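Local coordinates for phosphate-binding protein PstS 2 (Streptococcus pneumoniae, PDB 4H1X) that probably captures phosphate as the solute-binding component of the PstSACB ABC transporter, which imports phosphate into the cell, at residues A[9-14]-A[66-71]; A[102-107]-A[228-233]; A[106-111]-A[205-210]; A[191-196]-A[210-215]. All blocks are in the same frame, centred on the assembly; numbering follows the deposited sequence.

Interaction 1 of 4, residues A[9-14]-A[66-71]; sequences GTIEVI and NAIGYI
Glu12 and Val13 pair with Ala67 and Ile68 as neighbouring parallel strands in the first lobe of a type II periplasmic-binding-protein fold. Strand 12-16 lies between strands 49-51 and 67-72, which helix 54-63 joins in a beta-alpha-beta crossover. The short axes of 12-14 and 67-71 run 4.7 Å apart and 18° from parallel. Glu12 is held from both of its backbone polar atoms: its N donates to Asn66 O at 2.9 Å, and its O accepts from Ile68 N. The ladder then continues with Ile14 N to Ile68 O at 2.8 Å, where the donor lies nearly on the extended C=O line.

The side chains divide between two faces. On the Val13 and Ile68 face, Ile11 CG2 meets Ile68 CG2 at 3.6 Å. Ile68 puts CG1 anti to its backbone N (chi1 -171°), which wedges CG2 between N and the carbonyl carbon and turns it to this methyl contact. Val253 and Phe254 of helix 247-254 pack on the same face. On the other, Ile14 CG1 lies 4.0 Å from Ala67 CB, and Ile14 also touches Ala60 of helix 54-63.

Beyond Ile14 the direct bonds end and one water bridges the strands. Tyr70, whose OH bonds to Arg16 N and whose ring stacks with Phe26, meets strand 12-14 through this water: it donates to Ile14 O at 2.7 Å, accepts from Tyr70 N at 2.9 Å, and sits over the centre of one face of the Tyr70 ring.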
loop_
_atom_site.group_PDB
_atom_site.type_symbol
_atom_site.label_atom_id
_atom_site.label_comp_id
_atom_site.label_asym_id
_atom_site.label_seq_id
_atom_site.Cartn_x
_atom_site.Cartn_y
_atom_site.Cartn_z
ATOM N N GLY A 9 -3.024 -28.314 -13.398
ATOM C CA GLY A 9 -1.632 -28.518 -13.011
ATOM C C GLY A 9 -1.264 -27.914 -11.666
ATOM O O GLY A 9 -2.129 -27.372 -10.976
ATOM N N THR A 10 0.040 -28.003 -11.305
ATOM C CA THR A 10 0.645 -27.524 -10.052
ATOM C C THR A 10 0.711 -25.981 -10.005
ATOM O O THR A 10 1.311 -25.367 -10.893
ATOM C CB THR A 10 2.049 -28.125 -9.903
ATOM O OG1 THR A 10 1.968 -29.539 -10.094
ATOM C CG2 THR A 10 2.705 -27.799 -8.551
ATOM N N ILE A 11 0.161 -25.378 -8.944
ATOM C CA ILE A 11 0.174 -23.908 -8.805
ATOM C C ILE A 11 1.601 -23.420 -8.499
ATOM O O ILE A 11 2.251 -23.940 -7.578
ATOM C CB ILE A 11 -0.837 -23.431 -7.721
ATOM C CG1 ILE A 11 -2.292 -23.875 -8.060
ATOM C CG2 ILE A 11 -0.780 -21.900 -7.523
ATOM C CD1 ILE A 11 -3.296 -23.622 -6.929
ATOM N N GLU A 12 2.080 -22.430 -9.272
ATOM C CA GLU A 12 3.396 -21.825 -9.060
ATOM C C GLU A 12 3.165 -20.506 -8.320
ATOM O O GLU A 12 2.722 -19.521 -8.917
ATOM C CB GLU A 12 4.157 -21.637 -10.385
ATOM C CG GLU A 12 5.612 -21.215 -10.209
ATOM C CD GLU A 12 6.311 -20.596 -11.410
ATOM O OE1 GLU A 12 5.872 -20.834 -12.560
ATOM O OE2 GLU A 12 7.326 -19.892 -11.196
ATOM N N VAL A 13 3.385 -20.515 -7.002
ATOM C CA VAL A 13 3.164 -19.331 -6.180
ATOM C C VAL A 13 4.348 -18.367 -6.357
ATOM O O VAL A 13 5.504 -18.746 -6.149
ATOM C CB VAL A 13 2.955 -19.727 -4.687
ATOM C CG1 VAL A 13 2.804 -18.501 -3.799
ATOM C CG2 VAL A 13 1.739 -20.675 -4.533
ATOM N N ILE A 14 4.058 -17.140 -6.752
ATOM C CA ILE A 14 5.074 -16.090 -6.885
ATOM C C ILE A 14 4.971 -15.204 -5.658
ATOM O O ILE A 14 3.939 -14.565 -5.469
ATOM C CB ILE A 14 4.932 -15.243 -8.200
ATOM C CG1 ILE A 14 4.785 -16.101 -9.501
ATOM C CG2 ILE A 14 6.061 -14.186 -8.317
ATOM C CD1 ILE A 14 5.825 -17.131 -9.767
ATOM N N ASN A 66 0.743 -21.510 -15.105
ATOM C CA ASN A 66 0.321 -21.990 -13.778
ATOM C C ASN A 66 0.633 -21.035 -12.629
ATOM O O ASN A 66 0.422 -21.407 -11.464
ATOM C CB ASN A 66 1.025 -23.309 -13.475
ATOM C CG ASN A 66 0.615 -24.460 -14.359
ATOM O OD1 ASN A 66 -0.526 -24.556 -14.818
ATOM N ND2 ASN A 66 1.533 -25.387 -14.577
ATOM N N ALA A 67 1.130 -19.826 -12.927
ATOM C CA ALA A 67 1.571 -18.963 -11.843
ATOM C C ALA A 67 0.458 -18.084 -11.255
ATOM O O ALA A 67 -0.566 -17.809 -11.893
ATOM C CB ALA A 67 2.743 -18.088 -12.309
ATOM N N ILE A 68 0.673 -17.669 -10.006
ATOM C CA ILE A 68 -0.182 -16.724 -9.296
ATOM C C ILE A 68 0.713 -15.810 -8.471
ATOM O O ILE A 68 1.687 -16.279 -7.862
ATOM C CB ILE A 68 -1.269 -17.423 -8.424
ATOM C CG1 ILE A 68 -2.302 -16.396 -7.863
ATOM C CG2 ILE A 68 -0.655 -18.289 -7.285
ATOM C CD1 ILE A 68 -3.445 -17.107 -7.125
ATOM N N GLY A 69 0.364 -14.532 -8.435
ATOM C CA GLY A 69 1.147 -13.561 -7.675
ATOM C C GLY A 69 0.270 -12.416 -7.220
ATOM O O GLY A 69 -0.946 -12.425 -7.457
ATOM N N TYR A 70 0.879 -11.437 -6.535
ATOM C CA TYR A 70 0.123 -10.277 -6.081
ATOM C C TYR A 70 0.905 -9.013 -6.423
ATOM O O TYR A 70 2.142 -8.999 -6.351
ATOM C CB TYR A 70 -0.230 -10.333 -4.579
ATOM C CG TYR A 70 0.966 -10.658 -3.705
ATOM C CD1 TYR A 70 1.870 -9.665 -3.326
ATOM C CD2 TYR A 70 1.189 -11.953 -3.245
ATOM C CE1 TYR A 70 2.995 -9.968 -2.554
ATOM C CE2 TYR A 70 2.311 -12.266 -2.481
ATOM C CZ TYR A 70 3.198 -11.270 -2.117
ATOM O OH TYR A 70 4.298 -11.601 -1.359
ATOM N N ILE A 71 0.184 -7.969 -6.817
ATOM C CA ILE A 71 0.772 -6.670 -7.172
ATOM C C ILE A 71 -0.112 -5.538 -6.677
ATOM O O ILE A 71 -1.321 -5.726 -6.429
ATOM C CB ILE A 71 0.924 -6.527 -8.738
ATOM C CG1 ILE A 71 -0.479 -6.593 -9.450
ATOM C CG2 ILE A 71 1.942 -7.532 -9.354
ATOM C CD1 ILE A 71 -0.539 -6.380 -10.968
HETATM O O HOH W 1 -2.962 -25.956 -14.853
HETATM O O HOH W 2 3.623 -11.908 -5.712
#

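Interaction 2 of 4, residues A[102-107]-A[228-233]; sequences LQRPFN and ALDGIA
Arg104 grips Asp230 side-on in a salt bridge, sending two nitrogens to OD2. NE donates at 3.0 Å (N-H...O 156°) to the anti lone pair of OD2; NH2 reaches the same atom at 3.3 Å, from well outside the carboxylate plane. Both bonds end on OD2, so this is no two-oxygen clasp. OD2 lies in the guanidinium plane, and the two flat groups are turned 48° apart. Arg104 NH1 bonds to Ser165 OG, and a bound citrate, probably from the crystallisation liquor, lies about 4 Å from this side chain.

The backbones bond alongside: Arg104 and Asp230 form a hydrogen-bonded antiparallel pair, flanked by Ile232 N to Leu102 O and Phe106 N to Ala228 O, the latter at 2.8 Å.

Phe106 completes the salt-bridge face. Its CE1 stands 3.6 Å above the guanidinium, and Asp230 CB makes an off-centre CH-pi contact 4.0 Å from the ring centroid. On the reverse face Gln103 and Leu229 lie side by side, with OE1 to CD1 at 3.9 Å, while Gln103 NE2 bonds to Tyr100 O.

Two antiparallel strands passing between lobes are the hinge of type II binding proteins; the arginine and citrate are consistent with a ligand pocket beside them.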
loop_
_atom_site.group_PDB
_atom_site.type_symbol
_atom_site.label_atom_id
_atom_site.label_comp_id
_atom_site.label_asym_id
_atom_site.label_seq_id
_atom_site.Cartn_x
_atom_site.Cartn_y
_atom_site.Cartn_z
ATOM N N LEU A 102 -8.756 -6.786 -0.193
ATOM C CA LEU A 102 -7.290 -6.686 -0.231
ATOM C C LEU A 102 -6.890 -5.259 -0.499
ATOM O O LEU A 102 -6.660 -4.856 -1.647
ATOM C CB LEU A 102 -6.663 -7.615 -1.268
ATOM C CG LEU A 102 -7.024 -9.084 -1.187
ATOM C CD1 LEU A 102 -6.570 -9.781 -2.433
ATOM C CD2 LEU A 102 -6.410 -9.735 0.037
ATOM N N GLN A 103 -6.873 -4.470 0.561
ATOM C CA GLN A 103 -6.524 -3.055 0.471
ATOM C C GLN A 103 -6.035 -2.588 1.811
ATOM O O GLN A 103 -6.322 -3.201 2.860
ATOM C CB GLN A 103 -7.744 -2.210 0.033
ATOM C CG GLN A 103 -8.926 -2.286 1.021
ATOM C CD GLN A 103 -9.956 -1.230 0.758
ATOM O OE1 GLN A 103 -9.764 -0.038 1.059
ATOM N NE2 GLN A 103 -11.055 -1.634 0.150
ATOM N N ARG A 104 -5.282 -1.494 1.778
ATOM C CA ARG A 104 -4.770 -0.889 2.987
ATOM C C ARG A 104 -4.702 0.610 2.792
ATOM O O ARG A 104 -4.474 1.085 1.665
ATOM C CB ARG A 104 -3.382 -1.453 3.353
ATOM C CG ARG A 104 -2.376 -1.320 2.211
ATOM C CD ARG A 104 -0.970 -1.625 2.626
ATOM N NE ARG A 104 -0.079 -1.571 1.471
ATOM C CZ ARG A 104 1.242 -1.611 1.546
ATOM N NH1 ARG A 104 1.845 -1.706 2.725
ATOM N NH2 ARG A 104 1.975 -1.527 0.447
ATOM N N PRO A 105 -4.840 1.370 3.887
ATOM C CA PRO A 105 -4.712 2.823 3.759
ATOM C C PRO A 105 -3.256 3.257 3.813
ATOM O O PRO A 105 -2.422 2.593 4.465
ATOM C CB PRO A 105 -5.468 3.337 4.987
ATOM C CG PRO A 105 -5.232 2.265 6.044
ATOM C CD PRO A 105 -5.133 0.957 5.284
ATOM N N PHE A 106 -2.952 4.383 3.150
ATOM C CA PHE A 106 -1.691 5.080 3.323
ATOM C C PHE A 106 -2.027 6.289 4.173
ATOM O O PHE A 106 -2.652 7.246 3.685
ATOM C CB PHE A 106 -1.027 5.479 2.011
ATOM C CG PHE A 106 -0.339 4.397 1.210
ATOM C CD1 PHE A 106 -0.360 3.067 1.635
ATOM C CD2 PHE A 106 0.405 4.719 0.078
ATOM C CE1 PHE A 106 0.335 2.075 0.924
ATOM C CE2 PHE A 106 1.095 3.725 -0.633
ATOM C CZ PHE A 106 1.029 2.407 -0.220
ATOM N N ASN A 107 -1.776 6.156 5.476
ATOM C CA ASN A 107 -2.046 7.210 6.433
ATOM C C ASN A 107 -0.829 8.078 6.678
ATOM O O ASN A 107 0.301 7.583 6.748
ATOM C CB ASN A 107 -2.472 6.598 7.781
ATOM C CG ASN A 107 -3.872 6.054 7.765
ATOM O OD1 ASN A 107 -4.795 6.678 7.244
ATOM N ND2 ASN A 107 -4.058 4.882 8.320
ATOM N N ALA A 228 -4.289 8.056 0.605
ATOM C CA ALA A 228 -4.484 7.133 -0.512
ATOM C C ALA A 228 -4.926 5.780 -0.013
ATOM O O ALA A 228 -4.648 5.416 1.142
ATOM C CB ALA A 228 -3.181 6.968 -1.300
ATOM N N LEU A 229 -5.565 5.017 -0.903
ATOM C CA LEU A 229 -5.911 3.620 -0.664
ATOM C C LEU A 229 -5.109 2.805 -1.638
ATOM O O LEU A 229 -5.032 3.137 -2.831
ATOM C CB LEU A 229 -7.413 3.331 -0.796
ATOM C CG LEU A 229 -8.346 4.101 0.139
ATOM C CD1 LEU A 229 -9.785 3.706 -0.137
ATOM C CD2 LEU A 229 -8.003 3.850 1.597
ATOM N N ASP A 230 -4.437 1.795 -1.118
ATOM C CA ASP A 230 -3.600 0.946 -1.935
ATOM C C ASP A 230 -4.242 -0.415 -2.015
ATOM O O ASP A 230 -4.261 -1.132 -1.019
ATOM C CB ASP A 230 -2.182 0.865 -1.337
ATOM C CG ASP A 230 -1.252 -0.075 -2.084
ATOM O OD1 ASP A 230 -1.177 0.025 -3.344
ATOM O OD2 ASP A 230 -0.624 -0.931 -1.424
ATOM N N GLY A 231 -4.815 -0.733 -3.171
ATOM C CA GLY A 231 -5.421 -2.039 -3.366
ATOM C C GLY A 231 -4.348 -3.011 -3.831
ATOM O O GLY A 231 -3.306 -2.597 -4.373
ATOM N N ILE A 232 -4.571 -4.297 -3.584
ATOM C CA ILE A 232 -3.679 -5.369 -4.016
ATOM C C ILE A 232 -4.489 -6.289 -4.936
ATOM O O ILE A 232 -5.581 -6.723 -4.569
ATOM C CB ILE A 232 -3.043 -6.123 -2.821
ATOM C CG1 ILE A 232 -2.101 -5.198 -1.999
ATOM C CG2 ILE A 232 -2.306 -7.397 -3.296
ATOM C CD1 ILE A 232 -1.750 -5.725 -0.604
ATOM N N ALA A 233 -3.985 -6.525 -6.138
ATOM C CA ALA A 233 -4.598 -7.426 -7.110
ATOM C C ALA A 233 -3.883 -8.760 -7.053
ATOM O O ALA A 233 -2.637 -8.794 -7.000
ATOM C CB ALA A 233 -4.490 -6.840 -8.522
#

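Interaction 3 of 4, residues A[106-111]-A[205-210]; sequences FNIVWS and ADIGMV
Val109 and Gly208 meet as a hydrogen-bonded antiparallel pair, with Val109 N to Gly208 O and Gly208 N to Val109 O both at 2.8 Å. Asn107 and Val210 repeat the pattern through another reciprocal pair of backbone bonds. Between them, at the non-hydrogen-bonded pair Ile108 and Met209, Ile108 CA comes within 3.1 Å of Gly208 O in a CA-H...O contact.

Side-chain packing follows the two faces. Val109 CG2, lodged between its backbone N and carbonyl carbon, comes over the glycine at 3.7 Å from Gly208 CA. Its other methyl, CG1, faces Val210 CG2 at 4.0 Å, the two side chains crossing at about a right angle. On the Ile108 face, Ile207 CG2 touches Ile108 CB at 3.9 Å, while Ile108 CG1 abuts the Trp110 indole edge in its plane. Past the last direct bond, a water bridges the strands by accepting from Ser111 N and donating to Asp206 O at 2.8 Å.

Two side chains link these strands to their surroundings. Asn107 ND2 bonds to Arg212 O, tying strand 103-110 to the loop beyond Val210, and Asp206 OD2 accepts from Ser159 N. Helix 193-202 covers the valine face through Val200 and Ile197; helix 164-180 takes the other, where selenomethionine Met209 reaches Met170.

Segment 106-110 runs at 152° to 207-210, which itself pairs in parallel with 155-162. A lone antiparallel strand entering from the other lobe, inserted between 207-210 and 223-236, is the strand order of the second lobe of a type II periplasmic binding protein.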
loop_
_atom_site.group_PDB
_atom_site.type_symbol
_atom_site.label_atom_id
_atom_site.label_comp_id
_atom_site.label_asym_id
_atom_site.label_seq_id
_atom_site.Cartn_x
_atom_site.Cartn_y
_atom_site.Cartn_z
ATOM N N PHE A 106 -2.952 4.383 3.150
ATOM C CA PHE A 106 -1.691 5.080 3.323
ATOM C C PHE A 106 -2.027 6.289 4.173
ATOM O O PHE A 106 -2.652 7.246 3.685
ATOM C CB PHE A 106 -1.027 5.479 2.011
ATOM C CG PHE A 106 -0.339 4.397 1.210
ATOM C CD1 PHE A 106 -0.360 3.067 1.635
ATOM C CD2 PHE A 106 0.405 4.719 0.078
ATOM C CE1 PHE A 106 0.335 2.075 0.924
ATOM C CE2 PHE A 106 1.095 3.725 -0.633
ATOM C CZ PHE A 106 1.029 2.407 -0.220
ATOM N N ASN A 107 -1.776 6.156 5.476
ATOM C CA ASN A 107 -2.046 7.210 6.433
ATOM C C ASN A 107 -0.829 8.078 6.678
ATOM O O ASN A 107 0.301 7.583 6.748
ATOM C CB ASN A 107 -2.472 6.598 7.781
ATOM C CG ASN A 107 -3.872 6.054 7.765
ATOM O OD1 ASN A 107 -4.795 6.678 7.244
ATOM N ND2 ASN A 107 -4.058 4.882 8.320
ATOM N N ILE A 108 -1.099 9.353 6.886
ATOM C CA ILE A 108 -0.167 10.341 7.420
ATOM C C ILE A 108 -0.689 10.647 8.833
ATOM O O ILE A 108 -1.913 10.586 9.080
ATOM C CB ILE A 108 0.002 11.608 6.552
ATOM C CG1 ILE A 108 -1.356 12.347 6.345
ATOM C CG2 ILE A 108 0.710 11.260 5.243
ATOM C CD1 ILE A 108 -1.270 13.710 5.804
ATOM N N VAL A 109 0.225 10.871 9.772
ATOM C CA VAL A 109 -0.134 11.130 11.157
ATOM C C VAL A 109 0.619 12.367 11.616
ATOM O O VAL A 109 1.739 12.594 11.168
ATOM C CB VAL A 109 0.111 9.927 12.112
ATOM C CG1 VAL A 109 -0.599 8.665 11.621
ATOM C CG2 VAL A 109 1.597 9.641 12.296
ATOM N N TRP A 110 0.005 13.139 12.503
ATOM C CA TRP A 110 0.636 14.327 13.077
ATOM C C TRP A 110 0.067 14.572 14.474
ATOM O O TRP A 110 -0.954 13.966 14.847
ATOM C CB TRP A 110 0.436 15.558 12.169
ATOM C CG TRP A 110 -0.985 16.006 12.030
ATOM C CD1 TRP A 110 -1.643 16.916 12.807
ATOM C CD2 TRP A 110 -1.882 15.646 10.983
ATOM N NE1 TRP A 110 -2.900 17.147 12.302
ATOM C CE2 TRP A 110 -3.071 16.387 11.175
ATOM C CE3 TRP A 110 -1.795 14.773 9.887
ATOM C CZ2 TRP A 110 -4.184 16.258 10.323
ATOM C CZ3 TRP A 110 -2.897 14.641 9.048
ATOM C CH2 TRP A 110 -4.076 15.368 9.276
ATOM N N SER A 111 0.713 15.474 15.229
ATOM C CA SER A 111 0.254 15.822 16.564
ATOM C C SER A 111 0.048 17.327 16.631
ATOM O O SER A 111 0.189 18.026 15.609
ATOM C CB SER A 111 1.308 15.397 17.577
ATOM O OG SER A 111 2.455 16.221 17.413
ATOM N N ALA A 205 9.994 13.968 14.025
ATOM C CA ALA A 205 9.368 14.037 12.711
ATOM C C ALA A 205 8.199 14.972 12.808
ATOM O O ALA A 205 7.475 14.957 13.813
ATOM C CB ALA A 205 8.884 12.666 12.265
ATOM N N ASP A 206 7.962 15.723 11.744
ATOM C CA ASP A 206 6.811 16.597 11.673
ATOM C C ASP A 206 5.575 15.761 11.310
ATOM O O ASP A 206 4.484 16.005 11.812
ATOM C CB ASP A 206 7.074 17.709 10.658
ATOM C CG ASP A 206 8.307 18.545 11.015
ATOM O OD1 ASP A 206 8.317 19.148 12.096
ATOM O OD2 ASP A 206 9.297 18.507 10.253
ATOM N N ILE A 207 5.752 14.827 10.369
ATOM C CA ILE A 207 4.654 13.994 9.868
ATOM C C ILE A 207 5.130 12.545 9.818
ATOM O O ILE A 207 6.278 12.283 9.413
ATOM C CB ILE A 207 4.229 14.494 8.455
ATOM C CG1 ILE A 207 3.730 15.976 8.511
ATOM C CG2 ILE A 207 3.129 13.613 7.837
ATOM C CD1 ILE A 207 3.691 16.697 7.118
ATOM N N GLY A 208 4.242 11.639 10.198
ATOM C CA GLY A 208 4.516 10.206 10.148
ATOM C C GLY A 208 3.737 9.550 9.031
ATOM O O GLY A 208 2.658 10.031 8.661
HETATM N N MSE A 209 4.276 8.446 8.498
HETATM C CA MSE A 209 3.668 7.652 7.428
HETATM C C MSE A 209 3.404 6.261 7.968
HETATM O O MSE A 209 4.324 5.604 8.456
HETATM C CB MSE A 209 4.558 7.553 6.177
HETATM C CG MSE A 209 5.072 8.877 5.656
HETATM SE SE MSE A 209 6.248 8.561 4.103
HETATM C CE MSE A 209 7.803 7.756 4.953
ATOM N N VAL A 210 2.151 5.828 7.892
ATOM C CA VAL A 210 1.665 4.560 8.464
ATOM C C VAL A 210 0.828 3.868 7.391
ATOM O O VAL A 210 -0.180 4.421 6.974
ATOM C CB VAL A 210 0.864 4.855 9.773
ATOM C CG1 VAL A 210 0.277 3.565 10.364
ATOM C CG2 VAL A 210 1.740 5.576 10.815
HETATM O O HOH W 3 3.168 16.502 14.180
#

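Interaction 4 of 4, residues A[191-196]-A[210-215]; sequences NGSSAG and VSRELT
Ser193 lays its CB against Val210 CG1 at 3.9 Å while its hydroxyl reaches past to the backbone of Ser211. The contact lies within a beta-alpha-beta unit, in which strand 183-190 leads through helix 193-202 to strand 207-210, with strand 155-162 lying between the two strands; it joins the N-terminal turn of the helix to the loop after the second strand.

One hydrogen bond defines the junction. Ser211 N donates to Ser193 OG at 3.1 Å with an N-H...O angle of 157°. The torsion of Ser193 explains the aim, for OG stands anti to the carbonyl carbon and beside the backbone N (chi1 -65°), pointing out from the helix start to the strand end. Gly192 holds the N-cap position, its O accepting from Gly196 N, and its own N is bound by Asn191 OD1 at 2.8 Å. Ser211 turns its hydroxyl to Ser163 OG, on the loop before helix 164-180.

Arg212 closes the outer side. Its chain runs extended from CG to NE, bringing the guanidinium alongside the serines, with NE 3.8 Å from Ser193 CB. Val210 CG1 lies 4.2 Å above the guanidinium plane, offset toward the rim. Ser194 OG approaches NH2 at the edge, near that plane.

The charge itself is answered farther along the chain, by a salt bridge from Arg212 NH1 to Glu218 OE1 in helix 216-219. Arg212 NH1 has a second partner inside the loop, donating to Glu213 O at 3.2 Å, in the guanidinium plane.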
loop_
_atom_site.group_PDB
_atom_site.type_symbol
_atom_site.label_atom_id
_atom_site.label_comp_id
_atom_site.label_asym_id
_atom_site.label_seq_id
_atom_site.Cartn_x
_atom_site.Cartn_y
_atom_site.Cartn_z
ATOM N N ASN A 191 11.518 3.798 7.321
ATOM C CA ASN A 191 11.928 2.820 8.331
ATOM C C ASN A 191 10.762 1.835 8.552
ATOM O O ASN A 191 10.853 0.676 8.135
ATOM C CB ASN A 191 12.462 3.479 9.616
ATOM C CG ASN A 191 11.737 4.715 10.106
ATOM O OD1 ASN A 191 10.538 4.908 9.870
ATOM N ND2 ASN A 191 12.446 5.555 10.834
ATOM N N GLY A 192 9.655 2.324 9.089
ATOM C CA GLY A 192 8.465 1.510 9.332
ATOM C C GLY A 192 7.397 2.324 10.003
ATOM O O GLY A 192 7.692 3.402 10.529
ATOM N N SER A 193 6.152 1.833 9.961
ATOM C CA SER A 193 5.009 2.561 10.524
ATOM C C SER A 193 5.214 2.876 12.028
ATOM O O SER A 193 5.008 4.028 12.442
ATOM C CB SER A 193 3.714 1.770 10.311
ATOM O OG SER A 193 3.391 1.637 8.930
ATOM N N SER A 194 5.642 1.874 12.825
ATOM C CA SER A 194 5.844 2.054 14.261
ATOM C C SER A 194 6.871 3.145 14.534
ATOM O O SER A 194 6.617 4.012 15.382
ATOM C CB SER A 194 6.262 0.741 14.921
ATOM O OG SER A 194 5.159 -0.152 14.896
ATOM N N ALA A 195 7.997 3.157 13.765
ATOM C CA ALA A 195 9.052 4.171 13.928
ATOM C C ALA A 195 8.560 5.583 13.548
ATOM O O ALA A 195 8.915 6.542 14.222
ATOM C CB ALA A 195 10.290 3.804 13.120
ATOM N N GLY A 196 7.673 5.676 12.559
ATOM C CA GLY A 196 7.065 6.943 12.153
ATOM C C GLY A 196 6.168 7.515 13.248
ATOM O O GLY A 196 6.231 8.712 13.561
ATOM N N VAL A 210 2.151 5.828 7.892
ATOM C CA VAL A 210 1.665 4.560 8.464
ATOM C C VAL A 210 0.828 3.868 7.391
ATOM O O VAL A 210 -0.180 4.421 6.974
ATOM C CB VAL A 210 0.864 4.855 9.773
ATOM C CG1 VAL A 210 0.277 3.565 10.364
ATOM C CG2 VAL A 210 1.740 5.576 10.815
ATOM N N SER A 211 1.234 2.667 6.938
ATOM C CA SER A 211 0.508 1.986 5.843
ATOM C C SER A 211 -0.495 0.938 6.374
ATOM O O SER A 211 -0.665 -0.132 5.783
ATOM C CB SER A 211 1.511 1.330 4.891
ATOM O OG SER A 211 2.461 0.613 5.665
ATOM N N ARG A 212 -1.181 1.268 7.472
ATOM C CA ARG A 212 -2.165 0.389 8.114
ATOM C C ARG A 212 -2.982 1.206 9.084
ATOM O O ARG A 212 -2.665 2.377 9.306
ATOM C CB ARG A 212 -1.436 -0.745 8.882
ATOM C CG ARG A 212 -0.411 -0.243 9.905
ATOM C CD ARG A 212 0.112 -1.319 10.855
ATOM N NE ARG A 212 1.258 -0.865 11.660
ATOM C CZ ARG A 212 1.162 -0.086 12.741
ATOM N NH1 ARG A 212 -0.021 0.347 13.152
ATOM N NH2 ARG A 212 2.256 0.267 13.418
ATOM N N GLU A 213 -4.005 0.598 9.679
ATOM C CA GLU A 213 -4.788 1.283 10.700
ATOM C C GLU A 213 -3.894 1.449 11.930
ATOM O O GLU A 213 -3.003 0.619 12.155
ATOM C CB GLU A 213 -6.063 0.472 11.021
ATOM C CG GLU A 213 -7.122 1.227 11.813
ATOM C CD GLU A 213 -8.350 0.428 12.219
ATOM O OE1 GLU A 213 -8.511 -0.717 11.738
ATOM O OE2 GLU A 213 -9.131 0.933 13.059
ATOM N N LEU A 214 -4.097 2.512 12.702
ATOM C CA LEU A 214 -3.322 2.711 13.938
ATOM C C LEU A 214 -4.045 1.973 15.053
ATOM O O LEU A 214 -5.266 1.903 15.033
ATOM C CB LEU A 214 -3.243 4.206 14.281
ATOM C CG LEU A 214 -2.136 5.036 13.610
ATOM C CD1 LEU A 214 -2.456 5.292 12.161
ATOM C CD2 LEU A 214 -2.001 6.367 14.314
ATOM N N THR A 215 -3.321 1.457 16.026
ATOM C CA THR A 215 -3.937 0.816 17.195
ATOM C C THR A 215 -4.483 1.907 18.105
ATOM O O THR A 215 -3.983 3.040 18.036
ATOM C CB THR A 215 -2.892 -0.032 17.946
ATOM O OG1 THR A 215 -1.925 0.834 18.550
ATOM C CG2 THR A 215 -2.235 -1.087 17.063
#

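In the fold
From the N terminus, interaction 1 closes first, bringing 66-71 back to 9-14 within the first lobe before interaction 2 opens. Residues 102-107 then begin the long loop that interaction 2 closes at 228-233, tying the two lobes together. Interaction 3 starts from the same strand, sharing Phe106 and Asn107, and closes inside that loop at 205-210. Interaction 4 is nested within the loop of interaction 2 but crosses interaction 3, whose segment 205-210 follows 191-196 and runs into 210-215 at the shared Val210. Interactions 1 and 2 meet where Ile71 O approaches Ala233 N at 2.8 Å, while interactions 3 and 4 both lie in the second lobe.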